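Local structure of cytosolic phospholipase A2 delta (Homo sapiens, 5IZ5) at residues G334-L342 and M775-L786; Y391-K400 and S438-D446. The protein hydrolyses glycerophospholipids at the sn-2 position in a calcium-dependent manner, releasing a free fatty acid, with a preference for linoleic acid. The protein carries 3 engineered substitutions. All blocks are in the same frame, centred on the assembly; numbering follows the deposited sequence.

Interaction 1. Residues G334-L342 and M775-L786; sequences GGARAMTSL and MTYKEEDFERLL. With SO4 (sulfate ion), chain M.
The glycine turn that binds substrate in the PLA2c domain, Gly334 and Gly335, is next to the part of helix 335-351 whose Ala336 and Thr340 meet Met775, Tyr777 and the start of helix 779-794. The two short helical segments cross at -59°, with their axes 8.7 Å apart at closest approach. In patatin-like enzymes a glycine-rich turn of this kind forms the oxyanion hole, and the substrate site here is consistent with that. Both glycines have positive phi, which suits glycine. Thr340 is central to the contact. Its methyl carbon CG2 sits over one face of the Phe782 ring, 3.9 Å from the ring centroid, a CH-pi contact. CG2 lies anti to the backbone N (chi1 -62° for OG1), which turns it to the ring and leaves OG1 beside the helix backbone. There OG1 donates to Ala336 O at 2.9 Å. That carbonyl also accepts from Thr340 N, on the opposite face of its plane. Leu785 CD2 packs against Thr340 CG2 and the stem of Arg337. The guanidinium of Arg337 leads away to a salt bridge with Glu567. One helical turn earlier, Ala336 CB touches Met775 SD at 4.2 Å and Tyr777 CZ at 4.0 Å. Tyr777 OH ends 3.1 Å from Arg337 N, at an angle too poor for a hydrogen bond.

Interaction 2. Residues Y391-K400 and S438-D446; sequences YAREHLAKSK and SMLHGQVMD. With SO4 (sulfate ion), chain M.
Tyr391, His395, Lys398 and Lys400 meet the C-terminal end of helix 428-441. Two hydrogen bonds cross the contact. Tyr391 OH and His441 ND1 are 2.7 Å apart, each group at the edge of the other's ring, and either could be the donor. Lys398 NZ donates to Ser438 O at 2.9 Å, in the carbonyl plane. Its chain runs extended beyond CG. Ser438 O also accepts from Gly442 N. His395 gives the contacts over a ring face. Leu440 O lies over one face of its imidazole, 3.1 Å from CG, and His441 CA makes a CH-pi contact with the ring. The apolar contact is Met439 CE against Lys400 CG, tight at 3.4 Å. Lys400 bends at chi2 (-55°) and chi4, which folds NZ back to His395 O at 2.9 Å, to Lys398 O and to Met775 O. With an alanine here, the three carbonyls would probably lose this shared donor, opening a gap beside Met439. Lys400 N also binds a sulfate, probably from the crystallisation liquor. Carbonyls at a helix end would tend to attract cationic groups, so the two lysine ammonium groups are likely to offset the negative ends of both helices.

Interaction 1 is fully buried, and interaction 2 is only partly so. Their centres lie 13 Å apart, and residues 391-446 fall within the long loop closed by interaction 1. Helix 386-397 joins the two. Its Leu396 packs on Ala336, Thr340 and Phe782, and Leu396 O accepts a probable hydrogen bond from Tyr777 N. Its Tyr391 and His395 meet the end of helix 428-441. The chemistry follows the burial. Interaction 1 is held by methyls and rings, with no hydrogen bond across it. Interaction 2 relies on lysine, histidine and tyrosine near a helix end, with Met439 as its apolar part. Both contacts border one sulfate, though the Thr776 and Ser399 approaches are doubtfully short.

Interaction 1. Residues G334-L342 and M775-L786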
# COMPACT_ATOMS: atom_id res chain seq x y z
N GLY B 334 -7.09 14.13 -10.24
CA GLY B 334 -8.12 15.10 -10.59
C GLY B 334 -9.35 14.48 -11.22
O GLY B 334 -9.85 14.98 -12.23
N GLY B 335 -9.85 13.40 -10.62
CA GLY B 335 -11.10 12.77 -11.05
C GLY B 335 -11.29 12.64 -12.56
O GLY B 335 -10.34 12.32 -13.27
N ALA B 336 -12.50 12.89 -13.03
CA ALA B 336 -12.84 12.79 -14.46
C ALA B 336 -12.10 13.81 -15.32
O ALA B 336 -11.91 13.59 -16.52
CB ALA B 336 -14.34 12.94 -14.67
N ARG B 337 -11.70 14.93 -14.72
CA ARG B 337 -10.91 15.94 -15.40
C ARG B 337 -9.58 15.34 -15.81
O ARG B 337 -9.20 15.42 -16.99
CB ARG B 337 -10.69 17.15 -14.49
CG ARG B 337 -9.83 18.24 -15.10
CD ARG B 337 -9.75 19.48 -14.23
NE ARG B 337 -9.80 19.24 -12.78
CZ ARG B 337 -8.81 18.83 -11.99
NH1 ARG B 337 -7.62 18.57 -12.48
NH2 ARG B 337 -9.03 18.67 -10.69
N ALA B 338 -8.88 14.73 -14.85
CA ALA B 338 -7.61 14.04 -15.12
C ALA B 338 -7.81 12.92 -16.14
O ALA B 338 -7.01 12.77 -17.05
CB ALA B 338 -7.00 13.48 -13.83
N MET B 339 -8.88 12.14 -15.97
CA MET B 339 -9.15 11.02 -16.88
C MET B 339 -9.29 11.51 -18.32
O MET B 339 -8.66 10.97 -19.23
CB MET B 339 -10.43 10.28 -16.46
CG MET B 339 -10.78 9.11 -17.36
SD MET B 339 -12.38 8.37 -17.04
CE MET B 339 -13.50 9.66 -17.61
N THR B 340 -10.12 12.53 -18.52
CA THR B 340 -10.40 13.08 -19.85
C THR B 340 -9.15 13.66 -20.49
O THR B 340 -8.79 13.32 -21.62
CB THR B 340 -11.50 14.16 -19.78
OG1 THR B 340 -12.71 13.56 -19.30
CG2 THR B 340 -11.76 14.80 -21.15
N SER B 341 -8.48 14.54 -19.75
CA SER B 341 -7.31 15.22 -20.26
C SER B 341 -6.18 14.25 -20.63
O SER B 341 -5.49 14.45 -21.64
CB SER B 341 -6.82 16.23 -19.23
OG SER B 341 -5.69 16.94 -19.72
N LEU B 342 -6.00 13.21 -19.82
CA LEU B 342 -4.97 12.20 -20.06
C LEU B 342 -5.22 11.43 -21.36
O LEU B 342 -4.28 11.12 -22.08
CB LEU B 342 -4.89 11.23 -18.87
CG LEU B 342 -3.84 10.11 -18.93
CD1 LEU B 342 -2.45 10.64 -19.23
CD2 LEU B 342 -3.84 9.33 -17.62
N MET B 775 -19.11 14.22 -12.37
CA MET B 775 -19.01 12.97 -13.12
C MET B 775 -19.94 12.97 -14.34
O MET B 775 -20.17 11.93 -14.95
CB MET B 775 -19.34 11.79 -12.19
CG MET B 775 -18.22 11.42 -11.21
SD MET B 775 -16.72 10.77 -11.98
CE MET B 775 -17.37 9.69 -13.25
N THR B 776 -20.47 14.14 -14.70
CA THR B 776 -21.31 14.29 -15.88
C THR B 776 -20.79 15.42 -16.75
O THR B 776 -20.87 16.59 -16.37
CB THR B 776 -22.78 14.57 -15.50
OG1 THR B 776 -23.19 13.65 -14.48
CG2 THR B 776 -23.69 14.43 -16.72
N TYR B 777 -20.22 15.06 -17.89
CA TYR B 777 -19.68 16.02 -18.85
C TYR B 777 -20.57 16.02 -20.08
O TYR B 777 -20.81 14.97 -20.67
CB TYR B 777 -18.27 15.61 -19.28
CG TYR B 777 -17.14 15.90 -18.31
CD1 TYR B 777 -15.82 15.93 -18.77
CD2 TYR B 777 -17.36 16.16 -16.97
CE1 TYR B 777 -14.77 16.19 -17.90
CE2 TYR B 777 -16.31 16.43 -16.10
CZ TYR B 777 -15.02 16.43 -16.57
OH TYR B 777 -13.98 16.70 -15.71
N LYS B 778 -21.07 17.20 -20.46
CA LYS B 778 -21.69 17.36 -21.78
C LYS B 778 -20.62 17.06 -22.82
O LYS B 778 -19.47 17.45 -22.64
CB LYS B 778 -22.22 18.78 -21.96
CG LYS B 778 -23.42 19.11 -21.08
CD LYS B 778 -23.51 20.59 -20.76
CE LYS B 778 -23.69 21.44 -22.00
NZ LYS B 778 -24.05 22.84 -21.65
N GLU B 779 -20.99 16.35 -23.88
CA GLU B 779 -20.02 15.95 -24.90
C GLU B 779 -19.25 17.16 -25.41
O GLU B 779 -18.05 17.08 -25.69
CB GLU B 779 -20.70 15.21 -26.05
CG GLU B 779 -21.35 13.90 -25.62
CD GLU B 779 -21.40 12.84 -26.70
OE1 GLU B 779 -21.90 11.73 -26.41
OE2 GLU B 779 -20.95 13.09 -27.84
N GLU B 780 -19.95 18.29 -25.50
CA GLU B 780 -19.35 19.59 -25.79
C GLU B 780 -18.15 19.88 -24.89
O GLU B 780 -17.06 20.19 -25.37
CB GLU B 780 -20.42 20.68 -25.61
CG GLU B 780 -20.27 21.90 -26.50
CD GLU B 780 -21.37 22.93 -26.25
OE1 GLU B 780 -21.39 23.96 -26.96
OE2 GLU B 780 -22.21 22.72 -25.35
N ASP B 781 -18.35 19.79 -23.57
CA ASP B 781 -17.30 20.07 -22.58
C ASP B 781 -16.19 19.02 -22.55
O ASP B 781 -15.04 19.33 -22.27
CB ASP B 781 -17.90 20.19 -21.17
CG ASP B 781 -18.77 21.42 -21.01
OD1 ASP B 781 -18.53 22.44 -21.70
OD2 ASP B 781 -19.70 21.39 -20.17
N PHE B 782 -16.55 17.76 -22.81
CA PHE B 782 -15.58 16.68 -22.91
C PHE B 782 -14.60 16.96 -24.04
O PHE B 782 -13.38 16.91 -23.84
CB PHE B 782 -16.29 15.35 -23.16
CG PHE B 782 -15.35 14.17 -23.29
CD1 PHE B 782 -15.10 13.34 -22.20
CD2 PHE B 782 -14.73 13.89 -24.49
CE1 PHE B 782 -14.25 12.26 -22.31
CE2 PHE B 782 -13.87 12.80 -24.61
CZ PHE B 782 -13.63 11.98 -23.52
N GLU B 783 -15.14 17.24 -25.22
CA GLU B 783 -14.34 17.46 -26.43
C GLU B 783 -13.36 18.62 -26.30
O GLU B 783 -12.20 18.50 -26.68
CB GLU B 783 -15.23 17.66 -27.66
CG GLU B 783 -15.87 16.38 -28.18
CD GLU B 783 -14.86 15.40 -28.77
OE1 GLU B 783 -14.02 15.82 -29.59
OE2 GLU B 783 -14.89 14.21 -28.40
N ARG B 784 -13.82 19.73 -25.73
CA ARG B 784 -12.95 20.88 -25.49
C ARG B 784 -11.72 20.54 -24.65
O ARG B 784 -10.60 20.90 -25.00
CB ARG B 784 -13.72 22.01 -24.80
CG ARG B 784 -14.59 22.82 -25.74
CD ARG B 784 -15.30 23.93 -24.97
NE ARG B 784 -16.74 24.02 -25.23
CZ ARG B 784 -17.40 25.09 -25.65
NH1 ARG B 784 -16.77 26.23 -25.93
NH2 ARG B 784 -18.71 25.01 -25.81
N LEU B 785 -11.95 19.86 -23.53
CA LEU B 785 -10.85 19.49 -22.62
C LEU B 785 -9.91 18.51 -23.30
O LEU B 785 -8.69 18.65 -23.23
CB LEU B 785 -11.39 18.89 -21.31
CG LEU B 785 -10.38 18.47 -20.24
CD1 LEU B 785 -9.37 19.56 -19.95
CD2 LEU B 785 -11.09 18.06 -18.96
N LEU B 786 -10.49 17.52 -23.97
CA LEU B 786 -9.71 16.52 -24.69
C LEU B 786 -8.87 17.16 -25.79
O LEU B 786 -7.66 16.92 -25.87
CB LEU B 786 -10.64 15.48 -25.30
CG LEU B 786 -9.93 14.36 -26.08
CD1 LEU B 786 -9.54 13.23 -25.14
CD2 LEU B 786 -10.81 13.85 -27.21
S SO4 M . -26.87 13.69 -14.23
O1 SO4 M . -27.03 14.30 -15.57
O2 SO4 M . -25.50 13.15 -14.08
O3 SO4 M . -27.12 14.72 -13.20
O4 SO4 M . -27.85 12.60 -14.05

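Interaction 2. Residues Y391-K400 and S438-D446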
# COMPACT_ATOMS: atom_id res chain seq x y z
N TYR B 391 -15.95 5.91 -26.17
CA TYR B 391 -16.49 5.13 -25.07
C TYR B 391 -16.56 5.98 -23.79
O TYR B 391 -17.61 6.08 -23.16
CB TYR B 391 -15.61 3.89 -24.87
CG TYR B 391 -16.02 2.95 -23.77
CD1 TYR B 391 -16.82 1.85 -24.03
CD2 TYR B 391 -15.57 3.14 -22.46
CE1 TYR B 391 -17.18 0.97 -23.02
CE2 TYR B 391 -15.92 2.27 -21.45
CZ TYR B 391 -16.72 1.19 -21.73
OH TYR B 391 -17.07 0.33 -20.73
N ALA B 392 -15.44 6.60 -23.43
CA ALA B 392 -15.35 7.43 -22.23
C ALA B 392 -16.28 8.63 -22.31
O ALA B 392 -16.94 8.97 -21.33
CB ALA B 392 -13.91 7.89 -22.01
N ARG B 393 -16.32 9.27 -23.47
CA ARG B 393 -17.18 10.44 -23.69
C ARG B 393 -18.64 10.10 -23.46
O ARG B 393 -19.37 10.84 -22.79
CB ARG B 393 -17.00 10.98 -25.11
CG ARG B 393 -17.71 12.31 -25.37
CD ARG B 393 -18.00 12.54 -26.84
NE ARG B 393 -16.88 12.18 -27.71
CZ ARG B 393 -16.94 11.34 -28.74
NH1 ARG B 393 -18.08 10.75 -29.10
NH2 ARG B 393 -15.84 11.09 -29.44
N GLU B 394 -19.08 8.98 -24.03
CA GLU B 394 -20.48 8.58 -23.94
C GLU B 394 -20.90 8.24 -22.51
O GLU B 394 -21.97 8.65 -22.06
CB GLU B 394 -20.75 7.41 -24.89
CG GLU B 394 -20.73 7.84 -26.35
CD GLU B 394 -20.86 6.68 -27.33
OE1 GLU B 394 -20.91 5.51 -26.90
OE2 GLU B 394 -20.92 6.96 -28.55
N HIS B 395 -20.04 7.53 -21.79
CA HIS B 395 -20.32 7.19 -20.40
C HIS B 395 -20.26 8.41 -19.49
O HIS B 395 -21.02 8.51 -18.54
CB HIS B 395 -19.37 6.10 -19.90
CG HIS B 395 -19.75 4.74 -20.40
ND1 HIS B 395 -20.83 4.05 -19.90
CD2 HIS B 395 -19.23 3.96 -21.38
CE1 HIS B 395 -20.94 2.89 -20.53
NE2 HIS B 395 -19.98 2.82 -21.44
N LEU B 396 -19.37 9.35 -19.80
CA LEU B 396 -19.27 10.57 -19.01
C LEU B 396 -20.46 11.50 -19.28
O LEU B 396 -20.81 12.32 -18.44
CB LEU B 396 -17.92 11.26 -19.26
CG LEU B 396 -17.31 12.12 -18.14
CD1 LEU B 396 -17.30 11.43 -16.79
CD2 LEU B 396 -15.90 12.51 -18.53
N ALA B 397 -21.10 11.34 -20.44
CA ALA B 397 -22.25 12.15 -20.84
C ALA B 397 -23.59 11.68 -20.26
O ALA B 397 -24.47 12.50 -20.01
CB ALA B 397 -22.35 12.22 -22.36
N LYS B 398 -23.74 10.37 -20.07
CA LYS B 398 -25.02 9.82 -19.60
C LYS B 398 -25.40 10.34 -18.21
O LYS B 398 -24.53 10.71 -17.41
CB LYS B 398 -24.98 8.29 -19.58
CG LYS B 398 -24.17 7.71 -18.43
CD LYS B 398 -23.88 6.24 -18.62
CE LYS B 398 -22.90 5.75 -17.57
NZ LYS B 398 -22.98 4.28 -17.39
N SER B 399 -26.70 10.35 -17.92
CA SER B 399 -27.20 10.84 -16.64
C SER B 399 -26.79 9.92 -15.49
O SER B 399 -27.03 8.72 -15.53
CB SER B 399 -28.73 10.96 -16.66
OG SER B 399 -29.23 11.21 -15.36
N LYS B 400 -26.18 10.50 -14.47
CA LYS B 400 -25.74 9.75 -13.31
C LYS B 400 -26.81 9.63 -12.25
O LYS B 400 -26.59 8.99 -11.23
CB LYS B 400 -24.46 10.36 -12.73
CG LYS B 400 -23.34 10.49 -13.76
CD LYS B 400 -23.02 9.16 -14.43
CE LYS B 400 -21.75 9.22 -15.25
NZ LYS B 400 -21.82 10.24 -16.33
N SER B 438 -20.15 1.40 -12.39
CA SER B 438 -21.40 1.74 -13.07
C SER B 438 -21.29 3.03 -13.91
O SER B 438 -21.85 3.11 -15.01
CB SER B 438 -22.55 1.86 -12.04
OG SER B 438 -23.08 0.59 -11.70
N MET B 439 -20.58 4.02 -13.40
CA MET B 439 -20.45 5.30 -14.10
C MET B 439 -19.53 5.21 -15.31
O MET B 439 -19.83 5.78 -16.37
CB MET B 439 -19.96 6.39 -13.14
CG MET B 439 -20.94 6.71 -12.03
SD MET B 439 -20.30 7.91 -10.85
CE MET B 439 -21.32 9.31 -11.25
N LEU B 440 -18.43 4.48 -15.16
CA LEU B 440 -17.45 4.32 -16.23
C LEU B 440 -17.91 3.34 -17.31
O LEU B 440 -17.60 3.54 -18.49
CB LEU B 440 -16.10 3.87 -15.65
CG LEU B 440 -15.05 4.92 -15.26
CD1 LEU B 440 -15.66 6.23 -14.78
CD2 LEU B 440 -14.09 4.35 -14.22
N HIS B 441 -18.61 2.28 -16.91
CA HIS B 441 -19.02 1.23 -17.86
C HIS B 441 -20.49 0.82 -17.93
O HIS B 441 -20.86 0.12 -18.87
CB HIS B 441 -18.21 -0.05 -17.59
CG HIS B 441 -16.76 0.19 -17.32
ND1 HIS B 441 -15.83 0.32 -18.33
CD2 HIS B 441 -16.08 0.32 -16.16
CE1 HIS B 441 -14.63 0.51 -17.80
NE2 HIS B 441 -14.76 0.52 -16.48
N GLY B 442 -21.30 1.21 -16.96
CA GLY B 442 -22.71 0.79 -16.95
C GLY B 442 -22.96 -0.71 -16.80
O GLY B 442 -24.09 -1.17 -16.95
N GLN B 443 -21.91 -1.47 -16.49
CA GLN B 443 -22.03 -2.90 -16.23
C GLN B 443 -20.83 -3.41 -15.43
O GLN B 443 -19.83 -2.71 -15.28
CB GLN B 443 -22.10 -3.69 -17.54
CG GLN B 443 -20.88 -3.50 -18.44
CD GLN B 443 -20.92 -4.36 -19.69
OE1 GLN B 443 -21.71 -5.30 -19.79
NE2 GLN B 443 -20.05 -4.06 -20.64
N VAL B 444 -20.94 -4.64 -14.96
CA VAL B 444 -19.82 -5.34 -14.35
C VAL B 444 -18.73 -5.50 -15.40
O VAL B 444 -18.98 -5.99 -16.50
CB VAL B 444 -20.26 -6.74 -13.82
CG1 VAL B 444 -19.05 -7.59 -13.44
CG2 VAL B 444 -21.19 -6.58 -12.63
N MET B 445 -17.51 -5.08 -15.05
CA MET B 445 -16.39 -5.09 -15.97
C MET B 445 -15.37 -6.09 -15.46
O MET B 445 -14.54 -5.77 -14.60
CB MET B 445 -15.78 -3.69 -16.06
CG MET B 445 -14.79 -3.49 -17.20
SD MET B 445 -15.38 -4.03 -18.82
CE MET B 445 -17.00 -3.26 -18.89
N ASP B 446 -15.43 -7.31 -15.98
CA ASP B 446 -14.68 -8.43 -15.42
C ASP B 446 -13.24 -8.48 -15.95
O ASP B 446 -12.86 -9.41 -16.65
CB ASP B 446 -15.41 -9.75 -15.68
CG ASP B 446 -14.99 -10.86 -14.73
OD1 ASP B 446 -14.03 -10.67 -13.94
OD2 ASP B 446 -15.62 -11.94 -14.77
S SO4 M . -26.87 13.69 -14.23
O1 SO4 M . -27.03 14.30 -15.57
O2 SO4 M . -25.50 13.15 -14.08
O3 SO4 M . -27.12 14.72 -13.20
O4 SO4 M . -27.85 12.60 -14.05